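Side-chain contacts in cellulase (Bacteroides salanitronis, PDB 6WQY), which probably hydrolyses internal beta-1,4-glucosidic bonds of cellulose and related plant polysaccharides, as a GH5_4 endoglucanase of broad specificity seen here as its TIM-barrel catalytic domain: residues A62-L67 with A102-Y107; A358-N361 with E366-N369; L41-N46 with T52-A57; A206-G211 with R217-P222. All blocks are in the same frame, centred on the assembly; numbering follows the deposited sequence.

Overall arrangement
All four contacts belong to one TIM barrel of eight parallel strands, and they follow one another along the chain without interleaving. Interaction 1 joins two helices of the outer layer and borders two of the others: Leu67 CD2 lies 3.4 Å from Phe360 CE1 of interaction 2, and Val104 CG2 lies 4.0 Å from Leu41 CD1 of interaction 3. Interactions 2 and 3 approach to about 6 Å between nearest atoms without touching. Interaction 4 sits across the domain, its centre about 33 Å from that of interaction 2. In interaction 3 the side chain of Asn45 is about 5 Å from a bound magnesium ion.

Interaction 1 (A62-L67 with A102-Y107)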
loop_
_atom_site.group_PDB
_atom_site.type_symbol
_atom_site.label_atom_id
_atom_site.label_comp_id
_atom_site.label_asym_id
_atom_site.label_seq_id
_atom_site.Cartn_x
_atom_site.Cartn_y
_atom_site.Cartn_z
ATOM N N ALA A 62 13.991 16.346 2.743
ATOM C CA ALA A 62 14.761 15.887 3.891
ATOM C C ALA A 62 14.226 14.566 4.429
ATOM O O ALA A 62 15.000 13.701 4.852
ATOM C CB ALA A 62 14.777 16.946 4.990
ATOM N N LEU A 63 12.906 14.389 4.439
ATOM C CA LEU A 63 12.338 13.111 4.867
ATOM C C LEU A 63 12.811 11.981 3.965
ATOM O O LEU A 63 13.244 10.929 4.439
ATOM C CB LEU A 63 10.809 13.169 4.870
ATOM C CG LEU A 63 10.136 11.802 5.042
ATOM C CD1 LEU A 63 10.405 11.193 6.417
ATOM C CD2 LEU A 63 8.659 11.899 4.741
ATOM N N PHE A 64 12.702 12.165 2.652
ATOM C CA PHE A 64 13.044 11.090 1.724
ATOM C C PHE A 64 14.527 10.776 1.756
ATOM O O PHE A 64 14.911 9.605 1.662
ATOM C CB PHE A 64 12.497 11.419 0.336
ATOM C CG PHE A 64 11.011 11.220 0.248
ATOM C CD1 PHE A 64 10.130 12.168 0.733
ATOM C CD2 PHE A 64 10.495 10.052 -0.286
ATOM C CE1 PHE A 64 8.762 11.950 0.681
ATOM C CE2 PHE A 64 9.145 9.834 -0.360
ATOM C CZ PHE A 64 8.273 10.780 0.129
ATOM N N ASP A 65 15.371 11.791 1.937
ATOM C CA ASP A 65 16.790 11.535 2.113
ATOM C C ASP A 65 17.028 10.681 3.349
ATOM O O ASP A 65 17.860 9.764 3.340
ATOM C CB ASP A 65 17.532 12.860 2.258
ATOM C CG ASP A 65 17.599 13.667 0.979
ATOM O OD1 ASP A 65 17.253 13.164 -0.106
ATOM O OD2 ASP A 65 18.028 14.843 1.064
ATOM N N ALA A 66 16.292 10.972 4.430
ATOM C CA ALA A 66 16.427 10.206 5.658
ATOM C C ALA A 66 15.957 8.769 5.465
ATOM O O ALA A 66 16.579 7.839 5.997
ATOM C CB ALA A 66 15.660 10.885 6.794
ATOM N N LEU A 67 14.868 8.560 4.719
ATOM C CA LEU A 67 14.395 7.196 4.469
ATOM C C LEU A 67 15.455 6.387 3.728
ATOM O O LEU A 67 15.717 5.225 4.059
ATOM C CB LEU A 67 13.110 7.240 3.650
ATOM C CG LEU A 67 11.900 7.829 4.365
ATOM C CD1 LEU A 67 10.765 8.058 3.396
ATOM C CD2 LEU A 67 11.440 6.938 5.500
ATOM N N ALA A 102 3.427 15.324 -7.678
ATOM C CA ALA A 102 4.681 15.232 -8.419
ATOM C C ALA A 102 5.878 15.691 -7.595
ATOM O O ALA A 102 6.987 15.157 -7.775
ATOM C CB ALA A 102 4.573 16.029 -9.724
ATOM N N GLU A 103 5.700 16.667 -6.703
ATOM C CA GLU A 103 6.797 17.065 -5.824
ATOM C C GLU A 103 7.226 15.902 -4.937
ATOM O O GLU A 103 8.419 15.635 -4.770
ATOM C CB GLU A 103 6.390 18.253 -4.953
ATOM C CG GLU A 103 6.282 19.553 -5.708
ATOM C CD GLU A 103 5.831 20.725 -4.861
ATOM O OE1 GLU A 103 5.507 20.557 -3.664
ATOM O OE2 GLU A 103 5.783 21.856 -5.414
ATOM N N VAL A 104 6.260 15.215 -4.346
ATOM C CA VAL A 104 6.565 14.132 -3.421
ATOM C C VAL A 104 7.162 12.944 -4.169
ATOM O O VAL A 104 8.147 12.355 -3.712
ATOM C CB VAL A 104 5.318 13.778 -2.591
ATOM C CG1 VAL A 104 5.619 12.630 -1.641
ATOM C CG2 VAL A 104 4.855 14.995 -1.801
ATOM N N VAL A 105 6.611 12.600 -5.337
ATOM C CA VAL A 105 7.248 11.605 -6.202
ATOM C C VAL A 105 8.688 11.994 -6.495
ATOM O O VAL A 105 9.596 11.154 -6.477
ATOM C CB VAL A 105 6.432 11.431 -7.498
ATOM C CG1 VAL A 105 7.219 10.646 -8.530
ATOM C CG2 VAL A 105 5.109 10.748 -7.207
ATOM N N GLY A 106 8.921 13.275 -6.773
ATOM C CA GLY A 106 10.264 13.744 -7.066
ATOM C C GLY A 106 11.213 13.646 -5.901
ATOM O O GLY A 106 12.408 13.405 -6.096
ATOM N N TYR A 107 10.709 13.809 -4.673
ATOM C CA TYR A 107 11.566 13.606 -3.512
ATOM C C TYR A 107 12.057 12.166 -3.477
ATOM O O TYR A 107 13.230 11.900 -3.204
ATOM C CB TYR A 107 10.806 13.864 -2.210
ATOM C CG TYR A 107 10.236 15.237 -1.974
ATOM C CD1 TYR A 107 10.759 16.379 -2.563
ATOM C CD2 TYR A 107 9.142 15.382 -1.137
ATOM C CE1 TYR A 107 10.197 17.633 -2.314
ATOM C CE2 TYR A 107 8.588 16.608 -0.881
ATOM C CZ TYR A 107 9.101 17.730 -1.472
ATOM O OH TYR A 107 8.508 18.956 -1.204
#
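Phe64 lays one face of its ring against Tyr107, with the Tyr107 CB methylene 3.5 Å from Phe64 CD1. The far end of the same ring reaches Val104, where Phe64 CZ stands 3.7 Å from Val104 CG1. The rings of Phe64 and Tyr107 meet obliquely, centroids 5.8 Å apart and planes inclined at 48°. Leu67 CD1, from the same helix as Phe64, approaches the opposite phenyl face near its rim, so aliphatic groups bracket the ring. With CG beside the backbone N and anti to the carbonyl carbon (chi1 -75°), Phe64 reaches from its own helix to the next and crosses both partners at about a right angle. An alanine here would remove the ring and is likely to open a gap beside Val104 CG1 and the Tyr107 methylene. Further out, Arg100 hydrogen-bonds Tyr107 OH and forms a salt bridge with Glu103, while Gln61 donates from NE2 to Tyr107 O and ties the helices together. Phe64 also rests on Val75, and Val104 on Leu37 and Ile77. Helices 61-70 and 95-110, on either side of strand 74-77 in the sequence, thus pack as neighbours over the strands, as in the outer layer of a TIM barrel.

Interaction 2 (A358-N361 with E366-N369)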
loop_
_atom_site.group_PDB
_atom_site.type_symbol
_atom_site.label_atom_id
_atom_site.label_comp_id
_atom_site.label_asym_id
_atom_site.label_seq_id
_atom_site.Cartn_x
_atom_site.Cartn_y
_atom_site.Cartn_z
ATOM N N ALA A 358 4.612 6.184 14.214
ATOM C CA ALA A 358 5.640 7.021 13.611
ATOM C C ALA A 358 7.044 6.488 13.872
ATOM O O ALA A 358 7.408 6.189 15.019
ATOM C CB ALA A 358 5.541 8.436 14.190
ATOM N N LEU A 359 7.843 6.439 12.821
ATOM C CA LEU A 359 9.283 6.217 12.902
ATOM C C LEU A 359 10.072 7.478 12.599
ATOM O O LEU A 359 11.167 7.655 13.151
ATOM C CB LEU A 359 9.716 5.116 11.933
ATOM C CG LEU A 359 9.017 3.769 12.102
ATOM C CD1 LEU A 359 9.510 2.782 11.036
ATOM C CD2 LEU A 359 9.201 3.189 13.487
ATOM N N PHE A 360 9.538 8.354 11.741
ATOM C CA PHE A 360 10.189 9.598 11.378
ATOM C C PHE A 360 9.206 10.754 11.518
ATOM O O PHE A 360 8.002 10.596 11.260
ATOM C CB PHE A 360 10.618 9.613 9.896
ATOM C CG PHE A 360 11.581 8.530 9.521
ATOM C CD1 PHE A 360 11.118 7.284 9.145
ATOM C CD2 PHE A 360 12.938 8.757 9.531
ATOM C CE1 PHE A 360 11.996 6.275 8.803
ATOM C CE2 PHE A 360 13.826 7.753 9.181
ATOM C CZ PHE A 360 13.347 6.512 8.813
ATOM N N ASN A 361 9.722 11.927 11.868
ATOM C CA ASN A 361 8.973 13.156 11.631
ATOM C C ASN A 361 8.886 13.359 10.117
ATOM O O ASN A 361 9.908 13.352 9.421
ATOM C CB ASN A 361 9.670 14.331 12.317
ATOM C CG ASN A 361 8.893 15.620 12.183
ATOM O OD1 ASN A 361 8.766 16.156 11.080
ATOM N ND2 ASN A 361 8.371 16.123 13.284
ATOM N N GLU A 366 13.756 13.434 10.966
ATOM C CA GLU A 366 14.412 12.894 12.141
ATOM C C GLU A 366 13.723 11.624 12.605
ATOM O O GLU A 366 12.492 11.523 12.605
ATOM C CB GLU A 366 14.390 13.910 13.276
ATOM C CG GLU A 366 15.245 15.129 13.008
ATOM C CD GLU A 366 16.735 14.844 13.083
ATOM O OE1 GLU A 366 17.132 13.810 13.659
ATOM O OE2 GLU A 366 17.522 15.669 12.570
ATOM N N MET A 367 14.523 10.649 13.026
ATOM C CA MET A 367 13.982 9.455 13.655
ATOM C C MET A 367 13.414 9.800 15.025
ATOM O O MET A 367 13.973 10.617 15.757
ATOM C CB MET A 367 15.071 8.395 13.809
ATOM C CG MET A 367 15.415 7.688 12.522
ATOM S SD MET A 367 16.669 6.439 12.807
ATOM C CE MET A 367 17.063 5.995 11.125
ATOM N N LEU A 368 12.307 9.154 15.368
ATOM C CA LEU A 368 11.635 9.362 16.640
ATOM C C LEU A 368 11.828 8.163 17.558
ATOM O O LEU A 368 11.734 7.013 17.119
ATOM C CB LEU A 368 10.143 9.598 16.430
ATOM C CG LEU A 368 9.797 10.786 15.531
ATOM C CD1 LEU A 368 8.283 10.927 15.381
ATOM C CD2 LEU A 368 10.400 12.063 16.061
ATOM N N ASN A 369 12.066 8.429 18.839
ATOM C CA ASN A 369 12.127 7.388 19.871
ATOM C C ASN A 369 13.105 6.306 19.423
ATOM O O ASN A 369 14.236 6.639 19.031
ATOM C CB ASN A 369 10.707 6.925 20.174
ATOM C CG ASN A 369 9.814 8.068 20.611
ATOM O OD1 ASN A 369 10.275 9.005 21.252
ATOM N ND2 ASN A 369 8.548 8.003 20.247
HETATM O O HOH W 1 9.492 5.590 16.574
#
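A water bridges Ala358 and Leu368, donating to both backbone oxygens at 2.7 Å from Ala358 O and 2.7 Å from Leu368 O. Beside it, two direct backbone bonds join the segments. Leu368 N donates to Leu359 O at 2.9 Å, with the donor 40° above the carbonyl plane. Asn361 N donates to Glu366 O, also at 2.9 Å, and here the N-H arrives almost in line with the carbonyl bond. Phe360 and Met367 form the non-hydrogen-bonded pair between these two bonds, and the CA-H groups of both add contacts to the carbonyl oxygens: Phe360 CA is 3.2 Å from Glu366 O. Their side chains run side by side in the same direction, bringing Phe360 CE2 within 3.7 Å of Met367 CG. Met367 places CG beside its backbone N (chi1 -76°) and continues extended, which brings CE close to Phe360 CE2 as well. The Phe360 ring packs on helix 61-70 through Leu63 and Leu67 and meets Trp35, and both side chains reach Ile375 of helix 371-383. Leu368 lies on the other face of the pair, where its CD1 comes 3.9 Å from Ala358 CB. Asn361 OD1 accepts from Ala363 N and Thr364 N, an Asx turn that begins the link between the segments. A single antiparallel bridge closed by a short turn, much like a minimal beta-hairpin, therefore shapes the loop between strand 342-346, the last of the barrel, and helix 371-383.

Interaction 3 (L41-N46 with T52-A57); sequences LDAHNN and TSWGNA
His44 holds CG between its backbone N and carbonyl carbon (chi1 57°), whereas Trp54 sets CG beside its N and anti to the carbonyl carbon, and these two choices bring imidazole and indole together. The setting is the long loop that follows strand 34-37, the first of the TIM barrel, and carries a small two-stranded antiparallel sheet, 44-45 with 48-49. Trp54 comes in over the backbone of Ala43 and His44. Ala43 CA makes a CH-pi contact, 3.7 Å from the centroid of the six-membered ring and 14° off its normal. On the same indole face Ala43 CB lies 3.5 Å from Trp54 CD2, with His44 N also above the plane. The imidazole meets the benzo end obliquely, centroids 5.1 Å apart and planes at 50°. Trp54 CZ2 sits over one face of the imidazole, 3.7 Å from His44 CD2. Asp42 O lies in the imidazole plane at its edge and accepts a hydrogen bond from Thr80 OG1, while His121 also meets the His44 ring. The backbone of Ala43 bonds to that of Asp50, holding the start of the loop to its returning arm. After Trp54 the chain turns at Gly55, whose backbone angles would jam a side chain against the preceding carbonyl. One residue before Trp54, Ser53 OG, hydrogen-bonded to Asp50 O, rests 3.7 Å from Asn45 CB.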
loop_
_atom_site.group_PDB
_atom_site.type_symbol
_atom_site.label_atom_id
_atom_site.label_comp_id
_atom_site.label_asym_id
_atom_site.label_seq_id
_atom_site.Cartn_x
_atom_site.Cartn_y
_atom_site.Cartn_z
ATOM N N LEU A 41 -0.624 12.880 2.154
ATOM C CA LEU A 41 -1.490 13.213 1.018
ATOM C C LEU A 41 -2.800 12.437 1.045
ATOM O O LEU A 41 -3.729 12.781 0.295
ATOM C CB LEU A 41 -0.767 13.043 -0.312
ATOM C CG LEU A 41 0.427 13.963 -0.521
ATOM C CD1 LEU A 41 1.126 13.683 -1.840
ATOM C CD2 LEU A 41 0.031 15.424 -0.460
ATOM N N ASP A 42 -2.891 11.410 1.892
ATOM C CA ASP A 42 -4.142 10.715 2.145
ATOM C C ASP A 42 -5.090 11.492 3.056
ATOM O O ASP A 42 -6.302 11.206 3.056
ATOM C CB ASP A 42 -3.907 9.304 2.722
ATOM C CG ASP A 42 -2.839 9.241 3.819
ATOM O OD1 ASP A 42 -1.744 9.832 3.654
ATOM O OD2 ASP A 42 -3.105 8.563 4.853
ATOM N N ALA A 43 -4.577 12.437 3.834
ATOM C CA ALA A 43 -5.397 13.142 4.808
ATOM C C ALA A 43 -6.400 14.045 4.099
ATOM O O ALA A 43 -6.110 14.643 3.055
ATOM C CB ALA A 43 -4.518 13.979 5.732
ATOM N N HIS A 44 -7.582 14.159 4.689
ATOM C CA HIS A 44 -8.626 15.002 4.129
ATOM C C HIS A 44 -9.484 15.513 5.278
ATOM O O HIS A 44 -9.665 14.826 6.287
ATOM C CB HIS A 44 -9.470 14.265 3.086
ATOM C CG HIS A 44 -10.119 13.023 3.602
ATOM N ND1 HIS A 44 -11.457 12.976 3.947
ATOM C CD2 HIS A 44 -9.625 11.786 3.824
ATOM C CE1 HIS A 44 -11.750 11.755 4.363
ATOM N NE2 HIS A 44 -10.657 11.014 4.299
ATOM N N ASN A 45 -10.031 16.710 5.101
ATOM C CA ASN A 45 -10.812 17.358 6.136
ATOM C C ASN A 45 -11.792 18.277 5.440
ATOM O O ASN A 45 -11.441 18.958 4.473
ATOM C CB ASN A 45 -9.902 18.157 7.078
ATOM C CG ASN A 45 -10.608 18.568 8.362
ATOM O OD1 ASN A 45 -11.547 17.910 8.812
ATOM N ND2 ASN A 45 -10.148 19.661 8.961
ATOM N N ASN A 46 -13.034 18.270 5.926
ATOM C CA ASN A 46 -14.090 19.120 5.376
ATOM C C ASN A 46 -14.273 18.885 3.876
ATOM O O ASN A 46 -14.523 19.816 3.110
ATOM C CB ASN A 46 -13.825 20.594 5.693
ATOM C CG ASN A 46 -13.773 20.865 7.189
ATOM O OD1 ASN A 46 -14.492 20.239 7.967
ATOM N ND2 ASN A 46 -12.913 21.792 7.595
ATOM N N THR A 52 -1.863 18.615 5.731
ATOM C CA THR A 52 -1.370 18.935 7.061
ATOM C C THR A 52 -2.455 18.836 8.127
ATOM O O THR A 52 -2.236 19.301 9.255
ATOM C CB THR A 52 -0.726 20.324 7.076
ATOM O OG1 THR A 52 -1.675 21.306 6.662
ATOM C CG2 THR A 52 0.469 20.372 6.144
ATOM N N SER A 53 -3.601 18.223 7.819
ATOM C CA SER A 53 -4.724 18.237 8.741
ATOM C C SER A 53 -4.799 17.032 9.668
ATOM O O SER A 53 -5.650 17.037 10.573
ATOM C CB SER A 53 -6.041 18.356 7.964
ATOM O OG SER A 53 -6.341 17.189 7.232
ATOM N N TRP A 54 -3.970 16.008 9.458
ATOM C CA TRP A 54 -3.997 14.807 10.288
ATOM C C TRP A 54 -2.659 14.617 11.001
ATOM O O TRP A 54 -2.092 13.519 11.011
ATOM C CB TRP A 54 -4.346 13.553 9.484
ATOM C CG TRP A 54 -5.769 13.459 9.009
ATOM C CD1 TRP A 54 -6.776 14.377 9.153
ATOM C CD2 TRP A 54 -6.338 12.358 8.294
ATOM N NE1 TRP A 54 -7.927 13.901 8.585
ATOM C CE2 TRP A 54 -7.683 12.668 8.033
ATOM C CE3 TRP A 54 -5.831 11.135 7.851
ATOM C CZ2 TRP A 54 -8.533 11.794 7.354
ATOM C CZ3 TRP A 54 -6.668 10.265 7.189
ATOM C CH2 TRP A 54 -8.007 10.598 6.945
ATOM N N GLY A 55 -2.136 15.683 11.583
ATOM C CA GLY A 55 -1.043 15.554 12.512
ATOM C C GLY A 55 0.355 15.660 11.950
ATOM O O GLY A 55 1.315 15.556 12.732
ATOM N N ASN A 56 0.512 15.870 10.648
ATOM C CA ASN A 56 1.827 16.005 10.037
ATOM C C ASN A 56 1.994 17.367 9.387
ATOM O O ASN A 56 1.052 17.908 8.810
ATOM C CB ASN A 56 2.042 14.926 8.977
ATOM C CG ASN A 56 2.173 13.567 9.585
ATOM O OD1 ASN A 56 3.047 13.355 10.428
ATOM N ND2 ASN A 56 1.301 12.650 9.213
ATOM N N ALA A 57 3.196 17.921 9.487
ATOM C CA ALA A 57 3.597 19.034 8.642
ATOM C C ALA A 57 3.931 18.503 7.250
ATOM O O ALA A 57 4.044 17.297 7.029
ATOM C CB ALA A 57 4.773 19.783 9.260
#

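Interaction 4 (A206-G211 with R217-P222); sequences AVRATG and RYLGVP
Arg208 and Leu219 approach from opposite directions, the leucine methyl CD1 over the middle of the guanidinium face and 3.6 Å from Arg208 CZ. They join the end of helix 191-209 to strand 219-222, two consecutive elements of a beta-alpha-beta crossover in the TIM barrel. While Leu219 covers a face, the guanidinium uses its edge on Arg217: NH1 and NH2 both donate, end-on, to the single atom Arg217 O, which lies only 4° out of the guanidinium plane. Arg208 NH1 comes in on a lone pair of that oxygen at 2.8 Å, and Arg208 NH2 reaches it at 3.1 Å, nearly opposite the carbonyl carbon. A bend at chi2 (-53°) swings the arginine off the helix and across to the strand. The same group forms a salt bridge to Asp240 through NH2 and donates from NH1 to Asn214 O, so its rotation is fixed from several sides. A methionine in its place would probably leave Arg217 O without these two donors and Asp240 without its charged mate. Next to it Val207 and Leu219 slide past each other, Val207 CG1 4.1 Å from Leu219 CD2, with both resting on Phe169 of strand 167-170. The Arg217 side chain has separate partners, donating to Lys163 O and Gly164 O. Gly211 is the first residue to leave helical backbone angles, with positive phi, and one turn before it Val207 O accepts from both Thr210 N and Thr210 OG1, the hydroxyl at 2.8 Å.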
loop_
_atom_site.group_PDB
_atom_site.type_symbol
_atom_site.label_atom_id
_atom_site.label_comp_id
_atom_site.label_asym_id
_atom_site.label_seq_id
_atom_site.Cartn_x
_atom_site.Cartn_y
_atom_site.Cartn_z
ATOM N N ALA A 206 -6.592 2.120 -19.001
ATOM C CA ALA A 206 -6.417 3.561 -19.112
ATOM C C ALA A 206 -4.947 3.946 -19.032
ATOM O O ALA A 206 -4.488 4.815 -19.777
ATOM C CB ALA A 206 -7.227 4.280 -18.032
ATOM N N VAL A 207 -4.194 3.320 -18.124
ATOM C CA VAL A 207 -2.767 3.613 -18.015
ATOM C C VAL A 207 -2.046 3.201 -19.292
ATOM O O VAL A 207 -1.263 3.971 -19.860
ATOM C CB VAL A 207 -2.169 2.926 -16.772
ATOM C CG1 VAL A 207 -0.641 3.070 -16.768
ATOM C CG2 VAL A 207 -2.771 3.502 -15.489
ATOM N N ARG A 208 -2.296 1.975 -19.761
ATOM C CA ARG A 208 -1.579 1.485 -20.932
ATOM C C ARG A 208 -1.888 2.322 -22.168
ATOM O O ARG A 208 -1.016 2.504 -23.019
ATOM C CB ARG A 208 -1.901 0.014 -21.202
ATOM C CG ARG A 208 -1.527 -0.945 -20.091
ATOM C CD ARG A 208 -0.085 -0.838 -19.647
ATOM N NE ARG A 208 0.229 -1.906 -18.692
ATOM C CZ ARG A 208 1.132 -1.820 -17.725
ATOM N NH1 ARG A 208 1.813 -0.702 -17.536
ATOM N NH2 ARG A 208 1.342 -2.847 -16.918
ATOM N N ALA A 209 -3.114 2.842 -22.283
ATOM C CA ALA A 209 -3.502 3.599 -23.464
ATOM C C ALA A 209 -2.701 4.880 -23.613
ATOM O O ALA A 209 -2.611 5.414 -24.726
ATOM C CB ALA A 209 -4.987 3.935 -23.405
ATOM N N THR A 210 -2.103 5.385 -22.533
ATOM C CA THR A 210 -1.305 6.598 -22.645
ATOM C C THR A 210 0.053 6.346 -23.291
ATOM O O THR A 210 0.734 7.305 -23.654
ATOM C CB THR A 210 -1.123 7.294 -21.290
ATOM O OG1 THR A 210 -0.299 6.499 -20.425
ATOM C CG2 THR A 210 -2.464 7.590 -20.634
ATOM N N GLY A 211 0.462 5.088 -23.437
ATOM C CA GLY A 211 1.646 4.777 -24.213
ATOM C C GLY A 211 2.944 5.110 -23.500
ATOM O O GLY A 211 3.002 5.377 -22.295
ATOM N N ARG A 217 5.144 0.103 -17.357
ATOM C CA ARG A 217 5.258 0.426 -15.939
ATOM C C ARG A 217 4.656 -0.690 -15.089
ATOM O O ARG A 217 3.659 -1.304 -15.461
ATOM C CB ARG A 217 4.493 1.727 -15.671
ATOM C CG ARG A 217 4.681 2.288 -14.269
ATOM C CD ARG A 217 4.000 3.630 -14.063
ATOM N NE ARG A 217 4.362 4.611 -15.068
ATOM C CZ ARG A 217 5.549 5.199 -15.163
ATOM N NH1 ARG A 217 6.505 4.934 -14.284
ATOM N NH2 ARG A 217 5.780 6.056 -16.154
ATOM N N TYR A 218 5.263 -0.949 -13.916
ATOM C CA TYR A 218 4.657 -1.869 -12.956
ATOM C C TYR A 218 3.461 -1.195 -12.294
ATOM O O TYR A 218 3.523 -0.020 -11.903
ATOM C CB TYR A 218 5.662 -2.302 -11.882
ATOM C CG TYR A 218 6.817 -3.127 -12.406
ATOM C CD1 TYR A 218 7.882 -2.527 -13.038
ATOM C CD2 TYR A 218 6.830 -4.514 -12.278
ATOM C CE1 TYR A 218 8.942 -3.275 -13.522
ATOM C CE2 TYR A 218 7.877 -5.268 -12.771
ATOM C CZ TYR A 218 8.937 -4.647 -13.381
ATOM O OH TYR A 218 9.997 -5.368 -13.880
ATOM N N LEU A 219 2.368 -1.944 -12.184
ATOM C CA LEU A 219 1.131 -1.456 -11.604
ATOM C C LEU A 219 0.690 -2.385 -10.481
ATOM O O LEU A 219 0.895 -3.605 -10.551
ATOM C CB LEU A 219 0.013 -1.395 -12.646
ATOM C CG LEU A 219 0.365 -0.716 -13.969
ATOM C CD1 LEU A 219 -0.823 -0.793 -14.921
ATOM C CD2 LEU A 219 0.803 0.723 -13.777
ATOM N N GLY A 220 0.064 -1.805 -9.453
ATOM C CA GLY A 220 -0.528 -2.569 -8.363
ATOM C C GLY A 220 -2.045 -2.584 -8.481
ATOM O O GLY A 220 -2.655 -1.563 -8.789
ATOM N N VAL A 221 -2.634 -3.745 -8.219
ATOM C CA VAL A 221 -4.082 -3.940 -8.281
ATOM C C VAL A 221 -4.530 -4.725 -7.056
ATOM O O VAL A 221 -3.967 -5.792 -6.773
ATOM C CB VAL A 221 -4.510 -4.619 -9.598
ATOM C CG1 VAL A 221 -4.488 -3.607 -10.735
ATOM C CG2 VAL A 221 -3.621 -5.814 -9.931
ATOM N N PRO A 222 -5.537 -4.240 -6.310
ATOM C CA PRO A 222 -5.921 -4.920 -5.074
ATOM C C PRO A 222 -7.092 -5.876 -5.226
ATOM O O PRO A 222 -7.900 -5.795 -6.156
ATOM C CB PRO A 222 -6.321 -3.752 -4.161
ATOM C CG PRO A 222 -6.971 -2.778 -5.122
ATOM C CD PRO A 222 -6.104 -2.878 -6.382
#